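Local structure of Plm1 (Streptomyces sp. HK803, 4HXY) at residues A[250-256]-A[306-310]; A[274-278]-A[299-304]; A[51-56]-A[76-82]. The protein probably reduces a beta-keto group of the growing polyketide chain with NADPH, as the ketoreductase of the first module of phoslactomycin biosynthesis. All blocks are in the same frame, centred on the assembly; numbering follows the deposited sequence.

Interaction 1 of 3, residues A[250-256]-A[306-310]; sequences VTDRAAM and LLDEL. With NDP (NADPH dihydro-nicotinamide-adenine-dinucleotide phosphate), chain C.
Leu306 and Arg253 meet where helix 253-265 starts beside the C-terminal end of helix 290-310, two helices of the Rossmann fold of the ketoreductase domain. Leu306 reaches across with CG anti to its own backbone N (chi1 -176°), and its two methyls divide the work. Leu306 CD1 lies over the centre of one face of the Arg253 guanidinium, 3.8 Å from Arg253 CZ, while Leu306 CD2 turns into the bend of the other segment, touching Arg253 CA and Met256 CG and coming within 3.3 Å of Val250 O. That carbonyl oxygen is buried by the contact and has no polar partner in the model.

At its edge the same guanidinium meets Glu309 end-on. Arg253 NH1 donates to Glu309 OE2 at 2.8 Å and Arg253 NH2 to Glu309 OE1 at 2.9 Å, both nearly in the guanidinium plane. The carboxylate is rolled 40° against that plane; OE2 is met from above the carboxylate plane, OE1 on its syn side. Two bonds thus fix the rotation of the arginine head. An alanine in place of Leu306 is likely to leave the guanidinium face without its methyl cover and to open a gap beside Met256 CG.

Behind the salt bridge the packing is apolar. Met256, bent at chi2 and chi3, brings CE against Leu307 CD2 at 3.4 Å, tighter than usual van der Waals contact, while its CB rests on Leu310 CD1. Asp252 N-caps the helix, its OD1 accepting from Ala255 N. Val250 splits its methyls: CG2 faces Leu307 CD1, whereas CG1 lies 3.4 Å from adenine N1A of NADPH, and Val250 N donates to that same N1A at 3.0 Å in an almost straight bond of 178°.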
loop_
_atom_site.group_PDB
_atom_site.type_symbol
_atom_site.label_atom_id
_atom_site.label_comp_id
_atom_site.label_asym_id
_atom_site.label_seq_id
_atom_site.Cartn_x
_atom_site.Cartn_y
_atom_site.Cartn_z
ATOM N N VAL A 250 18.794 -1.630 1.900
ATOM C CA VAL A 250 17.926 -0.876 2.810
ATOM C C VAL A 250 17.306 -1.757 3.902
ATOM O O VAL A 250 16.798 -1.240 4.896
ATOM C CB VAL A 250 16.833 -0.092 2.019
ATOM C CG1 VAL A 250 15.766 -1.051 1.457
ATOM C CG2 VAL A 250 16.223 1.020 2.883
ATOM N N THR A 251 17.356 -3.077 3.723
ATOM C CA THR A 251 16.862 -4.026 4.716
ATOM C C THR A 251 17.956 -4.511 5.681
ATOM O O THR A 251 17.652 -5.231 6.637
ATOM C CB THR A 251 16.207 -5.282 4.066
ATOM O OG1 THR A 251 17.201 -6.124 3.460
ATOM C CG2 THR A 251 15.158 -4.890 3.005
ATOM N N ASP A 252 19.206 -4.109 5.446
ATOM C CA ASP A 252 20.344 -4.574 6.247
ATOM C C ASP A 252 20.555 -3.667 7.460
ATOM O O ASP A 252 21.064 -2.546 7.349
ATOM C CB ASP A 252 21.604 -4.641 5.374
ATOM C CG ASP A 252 22.811 -5.208 6.100
ATOM O OD1 ASP A 252 23.015 -4.937 7.291
ATOM O OD2 ASP A 252 23.582 -5.923 5.448
ATOM N N ARG A 253 20.146 -4.166 8.614
ATOM C CA ARG A 253 20.169 -3.381 9.840
ATOM C C ARG A 253 21.572 -2.888 10.202
ATOM O O ARG A 253 21.746 -1.731 10.591
ATOM C CB ARG A 253 19.606 -4.190 10.995
ATOM C CG ARG A 253 19.599 -3.448 12.328
ATOM C CD ARG A 253 19.017 -4.325 13.420
ATOM N NE ARG A 253 17.570 -4.441 13.254
ATOM C CZ ARG A 253 16.690 -3.570 13.733
ATOM N NH1 ARG A 253 17.097 -2.526 14.443
ATOM N NH2 ARG A 253 15.398 -3.757 13.517
ATOM N N ALA A 254 22.572 -3.758 10.079
ATOM C CA ALA A 254 23.943 -3.394 10.461
ATOM C C ALA A 254 24.486 -2.287 9.565
ATOM O O ALA A 254 25.084 -1.328 10.053
ATOM C CB ALA A 254 24.862 -4.617 10.404
ATOM N N ALA A 255 24.290 -2.441 8.260
ATOM C CA ALA A 255 24.714 -1.461 7.267
ATOM C C ALA A 255 23.956 -0.144 7.405
ATOM O O ALA A 255 24.557 0.918 7.323
ATOM C CB ALA A 255 24.542 -2.022 5.861
ATOM N N MET A 256 22.642 -0.213 7.625
ATOM C CA MET A 256 21.840 1.010 7.726
ATOM C C MET A 256 22.178 1.787 8.993
ATOM O O MET A 256 22.342 3.016 8.953
ATOM C CB MET A 256 20.338 0.693 7.653
ATOM C CG MET A 256 19.900 0.263 6.268
ATOM S SD MET A 256 19.965 1.565 5.018
ATOM C CE MET A 256 18.498 2.463 5.504
ATOM N N LEU A 306 12.532 -0.354 8.904
ATOM C CA LEU A 306 13.881 -0.161 9.471
ATOM C C LEU A 306 14.202 1.330 9.532
ATOM O O LEU A 306 14.683 1.827 10.563
ATOM C CB LEU A 306 14.919 -0.901 8.640
ATOM C CG LEU A 306 16.370 -0.877 9.136
ATOM C CD1 LEU A 306 16.495 -1.417 10.557
ATOM C CD2 LEU A 306 17.241 -1.665 8.172
ATOM N N LEU A 307 13.869 2.064 8.469
ATOM C CA LEU A 307 14.094 3.512 8.450
ATOM C C LEU A 307 13.317 4.213 9.555
ATOM O O LEU A 307 13.825 5.120 10.199
ATOM C CB LEU A 307 13.715 4.121 7.110
ATOM C CG LEU A 307 14.648 3.808 5.942
ATOM C CD1 LEU A 307 13.912 3.980 4.605
ATOM C CD2 LEU A 307 15.907 4.672 5.997
ATOM N N ASP A 308 12.058 3.829 9.732
ATOM C CA ASP A 308 11.208 4.413 10.752
ATOM C C ASP A 308 11.826 4.182 12.133
ATOM O O ASP A 308 11.872 5.092 12.969
ATOM C CB ASP A 308 9.801 3.797 10.678
ATOM C CG ASP A 308 8.903 4.216 11.832
ATOM O OD1 ASP A 308 8.576 5.408 11.978
ATOM O OD2 ASP A 308 8.515 3.331 12.601
ATOM N N GLU A 309 12.301 2.972 12.370
ATOM C CA GLU A 309 12.889 2.632 13.660
ATOM C C GLU A 309 14.188 3.398 13.957
ATOM O O GLU A 309 14.388 3.910 15.087
ATOM C CB GLU A 309 13.109 1.135 13.743
ATOM C CG GLU A 309 13.700 0.681 15.072
ATOM C CD GLU A 309 14.221 -0.727 15.013
ATOM O OE1 GLU A 309 13.747 -1.503 14.152
ATOM O OE2 GLU A 309 15.144 -1.047 15.810
ATOM N N LEU A 310 15.059 3.486 12.965
ATOM C CA LEU A 310 16.396 4.053 13.164
ATOM C C LEU A 310 16.399 5.583 13.114
ATOM O O LEU A 310 17.387 6.220 13.533
ATOM C CB LEU A 310 17.384 3.511 12.118
ATOM C CG LEU A 310 17.653 1.998 12.095
ATOM C CD1 LEU A 310 18.632 1.618 10.962
ATOM C CD2 LEU A 310 18.138 1.498 13.443
HETATM P PA NDP C . 13.526 1.684 -10.236
HETATM O O1A NDP C . 14.155 2.519 -11.300
HETATM O O2A NDP C . 13.615 0.192 -10.354
HETATM O O5B NDP C . 14.124 2.111 -8.818
HETATM C C5B NDP C . 14.039 1.231 -7.716
HETATM C C4B NDP C . 15.271 1.413 -6.877
HETATM O O4B NDP C . 15.208 0.591 -5.729
HETATM C C3B NDP C . 16.540 1.014 -7.592
HETATM O O3B NDP C . 17.488 2.086 -7.422
HETATM C C2B NDP C . 17.017 -0.238 -6.891
HETATM O O2B NDP C . 18.424 -0.216 -7.021
HETATM C C1B NDP C . 16.478 0.023 -5.488
HETATM N N9A NDP C . 16.377 -1.133 -4.605
HETATM C C8A NDP C . 15.666 -2.297 -4.798
HETATM N N7A NDP C . 15.867 -3.112 -3.740
HETATM C C5A NDP C . 16.687 -2.465 -2.849
HETATM C C6A NDP C . 17.209 -2.799 -1.611
HETATM N N6A NDP C . 16.978 -3.948 -0.984
HETATM N N1A NDP C . 18.039 -1.885 -0.986
HETATM C C2A NDP C . 18.310 -0.651 -1.565
HETATM N N3A NDP C . 17.804 -0.310 -2.793
HETATM C C4A NDP C . 16.997 -1.218 -3.406
HETATM O O3 NDP C . 11.961 2.029 -10.082
HETATM P PN NDP C . 11.260 3.450 -10.103
HETATM O O1N NDP C . 10.243 3.399 -11.178
HETATM O O2N NDP C . 12.199 4.588 -10.066
HETATM O O5D NDP C . 10.357 3.419 -8.784
HETATM C C5D NDP C . 10.874 3.765 -7.526
HETATM C C4D NDP C . 9.750 3.673 -6.507
HETATM O O4D NDP C . 8.598 4.356 -6.973
HETATM C C3D NDP C . 9.323 2.246 -6.258
HETATM O O3D NDP C . 9.220 2.029 -4.883
HETATM C C2D NDP C . 7.956 2.128 -6.898
HETATM O O2D NDP C . 7.126 1.173 -6.270
HETATM C C1D NDP C . 7.447 3.553 -6.819
HETATM N N1N NDP C . 6.502 3.860 -7.902
HETATM C C2N NDP C . 6.934 3.995 -9.190
HETATM C C3N NDP C . 6.047 4.127 -10.260
HETATM C C7N NDP C . 6.520 4.350 -11.644
HETATM O O7N NDP C . 5.548 4.683 -12.561
HETATM N N7N NDP C . 7.771 4.210 -12.055
HETATM C C4N NDP C . 4.611 4.452 -9.946
HETATM C C5N NDP C . 4.246 4.291 -8.507
HETATM C C6N NDP C . 5.196 4.027 -7.548
HETATM P P2B NDP C . 19.353 -1.487 -6.734
HETATM O O1X NDP C . 20.731 -1.047 -7.170
HETATM O O2X NDP C . 18.869 -2.706 -7.531
HETATM O O3X NDP C . 19.299 -1.846 -5.307
#

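Interaction 2 of 3, residues A[274-278]-A[299-304]. With NDP (NADPH dihydro-nicotinamide-adenine-dinucleotide phosphate), chain C.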
loop_
_atom_site.group_PDB
_atom_site.type_symbol
_atom_site.label_atom_id
_atom_site.label_comp_id
_atom_site.label_asym_id
_atom_site.label_seq_id
_atom_site.Cartn_x
_atom_site.Cartn_y
_atom_site.Cartn_z
ATOM N N VAL A 274 13.484 10.048 1.696
ATOM C CA VAL A 274 12.551 9.745 0.621
ATOM C C VAL A 274 12.792 8.280 0.280
ATOM O O VAL A 274 13.892 7.907 -0.112
ATOM C CB VAL A 274 12.768 10.601 -0.625
ATOM C CG1 VAL A 274 11.763 10.176 -1.722
ATOM C CG2 VAL A 274 12.592 12.072 -0.277
ATOM N N HIS A 275 11.779 7.447 0.490
ATOM C CA HIS A 275 11.945 6.003 0.341
ATOM C C HIS A 275 11.363 5.554 -0.986
ATOM O O HIS A 275 10.154 5.364 -1.104
ATOM C CB HIS A 275 11.280 5.290 1.515
ATOM C CG HIS A 275 11.373 3.796 1.493
ATOM N ND1 HIS A 275 12.570 3.118 1.353
ATOM C CD2 HIS A 275 10.423 2.851 1.692
ATOM C CE1 HIS A 275 12.338 1.816 1.420
ATOM N NE2 HIS A 275 11.048 1.624 1.664
ATOM N N ALA A 276 12.239 5.378 -1.975
ATOM C CA ALA A 276 11.849 4.909 -3.303
ATOM C C ALA A 276 12.409 3.527 -3.644
ATOM O O ALA A 276 12.193 3.037 -4.758
ATOM C CB ALA A 276 12.239 5.914 -4.348
ATOM N N ALA A 277 13.075 2.872 -2.701
ATOM C CA ALA A 277 13.525 1.489 -2.905
ATOM C C ALA A 277 12.335 0.552 -3.057
ATOM O O ALA A 277 11.364 0.618 -2.302
ATOM C CB ALA A 277 14.405 1.021 -1.748
ATOM N N GLY A 278 12.439 -0.366 -4.006
ATOM C CA GLY A 278 11.363 -1.298 -4.287
ATOM C C GLY A 278 11.598 -2.048 -5.580
ATOM O O GLY A 278 12.480 -1.701 -6.378
ATOM N N ALA A 299 12.356 -4.846 0.293
ATOM C CA ALA A 299 12.926 -3.480 0.221
ATOM C C ALA A 299 11.893 -2.427 0.607
ATOM O O ALA A 299 12.173 -1.488 1.359
ATOM C CB ALA A 299 13.508 -3.179 -1.150
ATOM N N LYS A 300 10.688 -2.573 0.084
ATOM C CA LYS A 300 9.657 -1.564 0.289
ATOM C C LYS A 300 9.220 -1.534 1.754
ATOM O O LYS A 300 9.332 -0.505 2.421
ATOM C CB LYS A 300 8.490 -1.820 -0.676
ATOM C CG LYS A 300 7.455 -0.736 -0.680
ATOM C CD LYS A 300 6.462 -0.906 -1.855
ATOM C CE LYS A 300 6.991 -0.345 -3.199
ATOM N NZ LYS A 300 7.035 1.136 -3.239
ATOM N N VAL A 301 8.792 -2.681 2.284
ATOM C CA VAL A 301 8.206 -2.751 3.633
ATOM C C VAL A 301 9.255 -2.845 4.743
ATOM O O VAL A 301 9.241 -2.063 5.704
ATOM C CB VAL A 301 7.213 -3.887 3.770
ATOM C CG1 VAL A 301 6.584 -3.876 5.161
ATOM C CG2 VAL A 301 6.113 -3.768 2.708
ATOM N N GLU A 302 10.135 -3.833 4.655
ATOM C CA GLU A 302 11.141 -4.002 5.693
ATOM C C GLU A 302 12.119 -2.807 5.700
ATOM O O GLU A 302 12.532 -2.365 6.777
ATOM C CB GLU A 302 11.850 -5.359 5.558
ATOM C CG GLU A 302 10.878 -6.574 5.604
ATOM C CD GLU A 302 9.914 -6.581 6.806
ATOM O OE1 GLU A 302 10.358 -6.295 7.948
ATOM O OE2 GLU A 302 8.702 -6.863 6.608
ATOM N N GLY A 303 12.473 -2.286 4.523
ATOM C CA GLY A 303 13.226 -1.029 4.418
ATOM C C GLY A 303 12.557 0.136 5.129
ATOM O O GLY A 303 13.173 0.852 5.906
ATOM N N ALA A 304 11.275 0.349 4.861
ATOM C CA ALA A 304 10.564 1.448 5.492
ATOM C C ALA A 304 10.476 1.310 7.005
ATOM O O ALA A 304 10.624 2.312 7.728
ATOM C CB ALA A 304 9.177 1.591 4.889
HETATM P PA NDP C . 13.526 1.684 -10.236
HETATM O O1A NDP C . 14.155 2.519 -11.300
HETATM O O2A NDP C . 13.615 0.192 -10.354
HETATM O O5B NDP C . 14.124 2.111 -8.818
HETATM C C5B NDP C . 14.039 1.231 -7.716
HETATM C C4B NDP C . 15.271 1.413 -6.877
HETATM O O4B NDP C . 15.208 0.591 -5.729
HETATM C C3B NDP C . 16.540 1.014 -7.592
HETATM O O3B NDP C . 17.488 2.086 -7.422
HETATM C C2B NDP C . 17.017 -0.238 -6.891
HETATM O O2B NDP C . 18.424 -0.216 -7.021
HETATM C C1B NDP C . 16.478 0.023 -5.488
HETATM N N9A NDP C . 16.377 -1.133 -4.605
HETATM C C8A NDP C . 15.666 -2.297 -4.798
HETATM N N7A NDP C . 15.867 -3.112 -3.740
HETATM C C5A NDP C . 16.687 -2.465 -2.849
HETATM C C6A NDP C . 17.209 -2.799 -1.611
HETATM N N6A NDP C . 16.978 -3.948 -0.984
HETATM N N1A NDP C . 18.039 -1.885 -0.986
HETATM C C2A NDP C . 18.310 -0.651 -1.565
HETATM N N3A NDP C . 17.804 -0.310 -2.793
HETATM C C4A NDP C . 16.997 -1.218 -3.406
HETATM O O3 NDP C . 11.961 2.029 -10.082
HETATM P PN NDP C . 11.260 3.450 -10.103
HETATM O O1N NDP C . 10.243 3.399 -11.178
HETATM O O2N NDP C . 12.199 4.588 -10.066
HETATM O O5D NDP C . 10.357 3.419 -8.784
HETATM C C5D NDP C . 10.874 3.765 -7.526
HETATM C C4D NDP C . 9.750 3.673 -6.507
HETATM O O4D NDP C . 8.598 4.356 -6.973
HETATM C C3D NDP C . 9.323 2.246 -6.258
HETATM O O3D NDP C . 9.220 2.029 -4.883
HETATM C C2D NDP C . 7.956 2.128 -6.898
HETATM O O2D NDP C . 7.126 1.173 -6.270
HETATM C C1D NDP C . 7.447 3.553 -6.819
HETATM N N1N NDP C . 6.502 3.860 -7.902
HETATM C C2N NDP C . 6.934 3.995 -9.190
HETATM C C3N NDP C . 6.047 4.127 -10.260
HETATM C C7N NDP C . 6.520 4.350 -11.644
HETATM O O7N NDP C . 5.548 4.683 -12.561
HETATM N N7N NDP C . 7.771 4.210 -12.055
HETATM C C4N NDP C . 4.611 4.452 -9.946
HETATM C C5N NDP C . 4.246 4.291 -8.507
HETATM C C6N NDP C . 5.196 4.027 -7.548
HETATM P P2B NDP C . 19.353 -1.487 -6.734
HETATM O O1X NDP C . 20.731 -1.047 -7.170
HETATM O O2X NDP C . 18.869 -2.706 -7.531
HETATM O O3X NDP C . 19.299 -1.846 -5.307
HETATM O O HOH W 1 9.243 2.297 -1.647
#
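A buried contact of side chain against helix backbone joins the C-terminal end of strand 270-275, with the loop that follows it, to helix 290-310, where both border the NADPH site. Its polar link is the His275 ring. With CG anti to the backbone N (chi1 -180°), the imidazole extends to the helix, and His275 NE2 donates to Lys300 O at 2.8 Å with an N-H...O angle of 158°. The acceptor lies near the ring plane, only 8° out of it. Lys300 O also accepts from Ala304 N, and thus serves both the helix and the histidine; the helix has a wider pi-type turn at 299-302. Ala304 CB packs against His275 CD2 at 3.7 Å. ND1, at another corner of the ring, is bonded to Thr193, so polar partners on both nitrogens fix how the imidazole is turned.

Backbone proximity is greatest at Gly278 and Lys300, whose CA atoms are 4.9 Å apart. A side chain at Gly278 would crowd Lys300 CE and clash with cofactor O3D. Lys300 bends at chi3 and chi4, which carries NZ to the nicotinamide ribose: it donates to O3D at 2.9 Å and to O2D at 3.0 Å, and is also bonded to Asn339. O3D in turn donates to Ala276 O. A water completes this cluster, accepting from Lys300 NZ and lying 2.8 Å from Ala277 O.

At the adenosine end, Ala277 CB and Ala299 CB, 4.3 Å apart, both touch the adenine, Ala299 CB approaching N7A at 3.5 Å, while Gly278 N makes a weak bond to O4B. Strand end, glycine-containing loop and flanking helix together form part of the dinucleotide site of a Rossmann fold, as in short-chain dehydrogenases/reductases.

Interaction 3 of 3, residues A[51-56]-A[76-82]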
loop_
_atom_site.group_PDB
_atom_site.type_symbol
_atom_site.label_atom_id
_atom_site.label_comp_id
_atom_site.label_asym_id
_atom_site.label_seq_id
_atom_site.Cartn_x
_atom_site.Cartn_y
_atom_site.Cartn_z
ATOM N N TRP A 51 -11.196 -30.657 6.683
ATOM C CA TRP A 51 -11.918 -30.534 5.419
ATOM C C TRP A 51 -11.634 -31.725 4.500
ATOM O O TRP A 51 -10.481 -32.017 4.191
ATOM C CB TRP A 51 -11.510 -29.225 4.733
ATOM C CG TRP A 51 -12.118 -28.948 3.399
ATOM C CD1 TRP A 51 -13.349 -29.338 2.937
ATOM C CD2 TRP A 51 -11.542 -28.141 2.371
ATOM N NE1 TRP A 51 -13.548 -28.854 1.665
ATOM C CE2 TRP A 51 -12.460 -28.103 1.302
ATOM C CE3 TRP A 51 -10.336 -27.446 2.249
ATOM C CZ2 TRP A 51 -12.201 -27.409 0.123
ATOM C CZ3 TRP A 51 -10.082 -26.752 1.078
ATOM C CH2 TRP A 51 -11.004 -26.748 0.026
ATOM N N ASP A 52 -12.695 -32.410 4.092
ATOM C CA ASP A 52 -12.626 -33.364 2.989
ATOM C C ASP A 52 -12.759 -32.545 1.704
ATOM O O ASP A 52 -13.846 -32.038 1.399
ATOM C CB ASP A 52 -13.760 -34.390 3.093
ATOM C CG ASP A 52 -13.715 -35.434 1.982
ATOM O OD1 ASP A 52 -14.050 -36.611 2.263
ATOM O OD2 ASP A 52 -13.345 -35.088 0.835
ATOM N N ARG A 53 -11.665 -32.436 0.953
ATOM C CA ARG A 53 -11.595 -31.560 -0.222
ATOM C C ARG A 53 -12.607 -31.870 -1.333
ATOM O O ARG A 53 -12.768 -31.069 -2.266
ATOM C CB ARG A 53 -10.174 -31.541 -0.804
ATOM C CG ARG A 53 -9.296 -30.391 -0.292
ATOM C CD ARG A 53 -8.885 -30.584 1.145
ATOM N NE ARG A 53 -7.896 -29.593 1.570
ATOM C CZ ARG A 53 -7.477 -29.432 2.821
ATOM N NH1 ARG A 53 -7.948 -30.201 3.805
ATOM N NH2 ARG A 53 -6.582 -28.494 3.098
ATOM N N SER A 54 -13.284 -33.011 -1.241
ATOM C CA SER A 54 -14.360 -33.337 -2.179
ATOM C C SER A 54 -15.661 -32.582 -1.869
ATOM O O SER A 54 -16.471 -32.365 -2.761
ATOM C CB SER A 54 -14.590 -34.853 -2.246
ATOM O OG SER A 54 -15.096 -35.370 -1.032
ATOM N N THR A 55 -15.853 -32.175 -0.617
ATOM C CA THR A 55 -17.016 -31.371 -0.231
ATOM C C THR A 55 -16.742 -29.881 -0.497
ATOM O O THR A 55 -15.641 -29.396 -0.217
ATOM C CB THR A 55 -17.362 -31.567 1.250
ATOM O OG1 THR A 55 -17.778 -32.922 1.469
ATOM C CG2 THR A 55 -18.490 -30.618 1.678
ATOM N N ALA A 56 -17.725 -29.176 -1.056
ATOM C CA ALA A 56 -17.619 -27.722 -1.262
ATOM C C ALA A 56 -18.218 -26.964 -0.066
ATOM O O ALA A 56 -19.429 -26.977 0.136
ATOM C CB ALA A 56 -18.316 -27.311 -2.572
ATOM N N GLU A 76 -4.590 -22.895 -0.125
ATOM C CA GLU A 76 -5.336 -24.040 0.399
ATOM C C GLU A 76 -6.593 -24.325 -0.389
ATOM O O GLU A 76 -6.961 -25.469 -0.562
ATOM C CB GLU A 76 -5.758 -23.848 1.845
ATOM C CG GLU A 76 -4.669 -23.957 2.838
ATOM C CD GLU A 76 -4.138 -25.363 3.049
ATOM O OE1 GLU A 76 -4.792 -26.355 2.704
ATOM O OE2 GLU A 76 -3.030 -25.454 3.569
ATOM N N VAL A 77 -7.285 -23.274 -0.796
ATOM C CA VAL A 77 -8.537 -23.445 -1.523
ATOM C C VAL A 77 -8.401 -23.481 -3.041
ATOM O O VAL A 77 -9.381 -23.631 -3.741
ATOM C CB VAL A 77 -9.624 -22.431 -1.096
ATOM C CG1 VAL A 77 -9.928 -22.589 0.372
ATOM C CG2 VAL A 77 -9.227 -21.028 -1.418
ATOM N N ALA A 78 -7.185 -23.314 -3.532
ATOM C CA ALA A 78 -6.974 -23.325 -4.959
ATOM C C ALA A 78 -7.303 -24.680 -5.520
ATOM O O ALA A 78 -6.885 -25.697 -4.991
ATOM C CB ALA A 78 -5.531 -22.999 -5.249
ATOM N N GLY A 79 -8.023 -24.696 -6.618
ATOM C CA GLY A 79 -8.315 -25.946 -7.274
ATOM C C GLY A 79 -9.414 -26.755 -6.632
ATOM O O GLY A 79 -9.678 -27.868 -7.057
ATOM N N HIS A 80 -10.060 -26.195 -5.621
ATOM C CA HIS A 80 -11.174 -26.860 -4.972
ATOM C C HIS A 80 -12.377 -25.952 -4.981
ATOM O O HIS A 80 -12.241 -24.770 -4.739
ATOM C CB HIS A 80 -10.831 -27.232 -3.539
ATOM C CG HIS A 80 -9.612 -28.082 -3.416
ATOM N ND1 HIS A 80 -9.535 -29.351 -3.942
ATOM C CD2 HIS A 80 -8.423 -27.849 -2.820
ATOM C CE1 HIS A 80 -8.348 -29.860 -3.683
ATOM N NE2 HIS A 80 -7.655 -28.970 -3.000
ATOM N N PRO A 81 -13.558 -26.486 -5.272
ATOM C CA PRO A 81 -14.740 -25.647 -5.213
ATOM C C PRO A 81 -15.076 -25.228 -3.786
ATOM O O PRO A 81 -15.073 -26.054 -2.878
ATOM C CB PRO A 81 -15.853 -26.546 -5.792
ATOM C CG PRO A 81 -15.171 -27.567 -6.541
ATOM C CD PRO A 81 -13.846 -27.794 -5.886
ATOM N N THR A 82 -15.320 -23.933 -3.598
ATOM C CA THR A 82 -15.849 -23.428 -2.348
ATOM C C THR A 82 -16.773 -22.268 -2.644
ATOM O O THR A 82 -16.742 -21.681 -3.719
ATOM C CB THR A 82 -14.744 -22.880 -1.405
ATOM O OG1 THR A 82 -14.229 -21.661 -1.943
ATOM C CG2 THR A 82 -13.601 -23.891 -1.225
HETATM O O HOH W 2 -6.312 -27.926 0.089
HETATM O O HOH W 3 -14.557 -28.703 -2.880
#
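Arg53 and Glu76 form a salt bridge, with Arg53 NH2 2.8 Å from Glu76 OE1, but the hydrogen bond within it is weak, bent to 123°. The carboxylate meets the edge of the guanidinium, the two planes 64° apart. A water also bridges the two residues: it accepts from Arg53 NE at 2.7 Å and donates to Glu76 O at 2.6 Å. Arg53 NH1 turns back to Trp51 O and also reaches Ala48 O, so the head is held from several sides.

These residues join the loop before strand 59-63, with its type I turn Asp52-Thr55 and an Asx turn from Asp52 to Ser54 N, to helix 67-77 and the type II turn Val77-His80. The contact lies beside strand 28-32, where Trp51 and Val77 touch Leu29, far from the NADPH site. Another water connects Arg53 O to Pro81 O.

Arg53 CG sits over the centre of the His80 ring, a CH-pi contact 3.5 Å from the centroid and 12° off the normal. Trp51 NE1 donates to Thr55 O near the indole plane, which fixes the ring's rotation; its six-membered ring faces segment 76-82: Trp51 CH2 touches His80 CB at 3.6 Å, CZ2 meets Thr82 CG2, and Trp51 CZ3 lies 4.2 Å from Val77 CG1.

Interactions 1 and 2 share helix 290-310 and the NADPH site, their centres 10 Å apart, and touch directly: Val250 CG1 packs 3.6 Å from Ala299 O, and Leu307 CD1 lies 3.6 Å from His275 ND1. Interaction 2 is wholly buried and relies on backbone carbonyls, small residues and ribose hydroxyls. Interaction 1, farther along the helix, is partly buried, passing from an adenine contact through leucines to an exposed ion pair. Interaction 3 stands apart, about 27 Å from interaction 1 and 22 Å from interaction 2 between nearest atoms; partly buried, it joins turns through waters, a salt bridge with a weak hydrogen bond and aromatic packing, without cofactor.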